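Local coordinates for protein class I SAM-dependent methyltransferase (Silicibacter pomeroyi DSS-3, PDB 3CVO) that is of unknown function but, as a class I methyltransferase-like protein with a Rossmann fold, probably transfers a methyl group from S-adenosylmethionine, at residues 148-153 / 178-183. Numbering follows the deposited sequence.
Sequences VTLLFD and AAFQVE
Leu150 and Phe180 form the apolar centre, running alongside each other off the same side of the sheet, with Leu150 CD2 3.9 Å from Phe180 CD1. Phe180 CG is anti to its own carbonyl carbon (chi1 -63°), and the ring turns its edge to strand 148-152, so that CE1 meets Phe152 CB at 3.9 Å. Val182 CG2 reaches Leu150 CB at 3.8 Å, while Val148 CG2 packs on Val182 CB; Ala178 completes this face beside Phe152. Six backbone hydrogen bonds join the antiparallel strands. The bond from Phe180 N to Leu150 O, 2.8 Å long, is nearly straight at 173°, and Ala178 N approaches Phe152 O from above the carbonyl plane. On the other face, Leu151 CD2 touches Ala179 CB. At the polar edge Gln181 bends at chi2 (56°), bringing OE1 within 3.3 Å of Thr149 OG1, a weak hydrogen bond at best. Helices 133-143 and 165-168 cover the face of Leu150 and Val182, and Tyr155 meets both phenylalanine rings edge-to-face. Strand 148-152 also pairs in parallel with strand 125-128; strand 177-182 is the one reversed strand, inserted between 148-152 and 172-174, as is characteristic of the class I methyltransferase fold.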
loop_
_atom_site.group_PDB
_atom_site.type_symbol
_atom_site.label_atom_id
_atom_site.label_comp_id
_atom_site.label_asym_id
_atom_site.label_seq_id
_atom_site.Cartn_x
_atom_site.Cartn_y
_atom_site.Cartn_z
ATOM N N VAL A 148 0.202 -19.952 -10.054
ATOM C CA VAL A 148 -1.207 -20.333 -9.846
ATOM C C VAL A 148 -2.099 -19.995 -11.037
ATOM O O VAL A 148 -1.747 -19.212 -11.945
ATOM C CB VAL A 148 -1.794 -19.708 -8.567
ATOM C CG1 VAL A 148 -0.918 -20.012 -7.364
ATOM C CG2 VAL A 148 -2.010 -18.206 -8.715
ATOM N N THR A 149 -3.258 -20.649 -11.049
ATOM C CA THR A 149 -4.376 -20.209 -11.875
ATOM C C THR A 149 -5.217 -19.257 -11.074
ATOM O O THR A 149 -5.548 -19.508 -9.917
ATOM C CB THR A 149 -5.263 -21.391 -12.326
ATOM O OG1 THR A 149 -4.475 -22.256 -13.124
ATOM C CG2 THR A 149 -6.490 -20.906 -13.132
ATOM N N LEU A 150 -5.511 -18.130 -11.702
ATOM C CA LEU A 150 -6.451 -17.137 -11.149
ATOM C C LEU A 150 -7.627 -16.988 -12.073
ATOM O O LEU A 150 -7.513 -16.804 -13.276
ATOM C CB LEU A 150 -5.757 -15.786 -10.854
ATOM C CG LEU A 150 -6.673 -14.803 -10.108
ATOM C CD1 LEU A 150 -5.880 -14.013 -9.048
ATOM C CD2 LEU A 150 -7.418 -13.854 -11.015
ATOM N N LEU A 151 -8.810 -17.146 -11.501
ATOM C CA LEU A 151 -10.059 -16.972 -12.228
ATOM C C LEU A 151 -10.704 -15.677 -11.744
ATOM O O LEU A 151 -10.909 -15.466 -10.550
ATOM C CB LEU A 151 -11.007 -18.148 -11.972
ATOM C CG LEU A 151 -10.511 -19.573 -12.239
ATOM C CD1 LEU A 151 -11.539 -20.620 -11.815
ATOM C CD2 LEU A 151 -10.054 -19.731 -13.718
ATOM N N PHE A 152 -10.965 -14.786 -12.671
ATOM C CA PHE A 152 -11.472 -13.459 -12.328
ATOM C C PHE A 152 -12.858 -13.359 -12.986
ATOM O O PHE A 152 -12.998 -13.237 -14.207
ATOM C CB PHE A 152 -10.494 -12.424 -12.864
ATOM C CG PHE A 152 -10.677 -10.990 -12.369
ATOM C CD1 PHE A 152 -11.906 -10.397 -12.313
ATOM C CD2 PHE A 152 -9.567 -10.226 -12.006
ATOM C CE1 PHE A 152 -12.057 -9.075 -11.921
ATOM C CE2 PHE A 152 -9.701 -8.906 -11.613
ATOM C CZ PHE A 152 -10.962 -8.334 -11.563
ATOM N N ASP A 153 -13.890 -13.403 -12.160
ATOM C CA ASP A 153 -15.251 -13.350 -12.684
ATOM C C ASP A 153 -15.698 -11.927 -13.030
ATOM O O ASP A 153 -15.268 -10.953 -12.407
ATOM C CB ASP A 153 -16.241 -13.975 -11.728
ATOM C CG ASP A 153 -17.511 -14.444 -12.430
ATOM O OD1 ASP A 153 -17.558 -14.587 -13.697
ATOM O OD2 ASP A 153 -18.480 -14.691 -11.694
ATOM N N ALA A 178 -12.304 -14.605 -16.778
ATOM C CA ALA A 178 -10.891 -14.558 -17.169
ATOM C C ALA A 178 -10.092 -15.567 -16.369
ATOM O O ALA A 178 -10.123 -15.601 -15.143
ATOM C CB ALA A 178 -10.307 -13.137 -16.966
ATOM N N ALA A 179 -9.388 -16.412 -17.096
ATOM C CA ALA A 179 -8.444 -17.361 -16.536
ATOM C C ALA A 179 -7.014 -16.914 -16.836
ATOM O O ALA A 179 -6.604 -16.742 -17.995
ATOM C CB ALA A 179 -8.693 -18.761 -17.107
ATOM N N PHE A 180 -6.274 -16.676 -15.758
ATOM C CA PHE A 180 -4.881 -16.243 -15.799
ATOM C C PHE A 180 -3.928 -17.304 -15.271
ATOM O O PHE A 180 -4.214 -18.004 -14.304
ATOM C CB PHE A 180 -4.672 -15.016 -14.924
ATOM C CG PHE A 180 -5.431 -13.790 -15.349
ATOM C CD1 PHE A 180 -6.707 -13.520 -14.832
ATOM C CD2 PHE A 180 -4.845 -12.884 -16.219
ATOM C CE1 PHE A 180 -7.371 -12.357 -15.201
ATOM C CE2 PHE A 180 -5.484 -11.733 -16.575
ATOM C CZ PHE A 180 -6.746 -11.460 -16.074
ATOM N N GLN A 181 -2.794 -17.436 -15.948
ATOM C CA GLN A 181 -1.702 -18.219 -15.446
ATOM C C GLN A 181 -0.705 -17.238 -14.798
ATOM O O GLN A 181 0.028 -16.556 -15.485
ATOM C CB GLN A 181 -1.033 -18.997 -16.578
ATOM C CG GLN A 181 -0.251 -20.174 -16.030
ATOM C CD GLN A 181 -1.124 -21.102 -15.175
ATOM O OE1 GLN A 181 -2.315 -21.311 -15.477
ATOM N NE2 GLN A 181 -0.546 -21.644 -14.089
ATOM N N VAL A 182 -0.708 -17.194 -13.479
ATOM C CA VAL A 182 0.026 -16.173 -12.712
ATOM C C VAL A 182 1.335 -16.696 -12.171
ATOM O O VAL A 182 1.409 -17.765 -11.565
ATOM C CB VAL A 182 -0.856 -15.609 -11.547
ATOM C CG1 VAL A 182 -0.187 -14.357 -10.897
ATOM C CG2 VAL A 182 -2.214 -15.252 -12.053
ATOM N N GLU A 183 2.384 -15.919 -12.390
ATOM C CA GLU A 183 3.703 -16.275 -11.932
ATOM C C GLU A 183 4.143 -15.266 -10.901
ATOM O O GLU A 183 3.706 -14.100 -10.931
ATOM C CB GLU A 183 4.682 -16.209 -13.078
ATOM C CG GLU A 183 4.222 -16.885 -14.334
ATOM C CD GLU A 183 5.019 -18.102 -14.643
ATOM O OE1 GLU A 183 6.094 -18.260 -14.032
ATOM O OE2 GLU A 183 4.584 -18.900 -15.499
#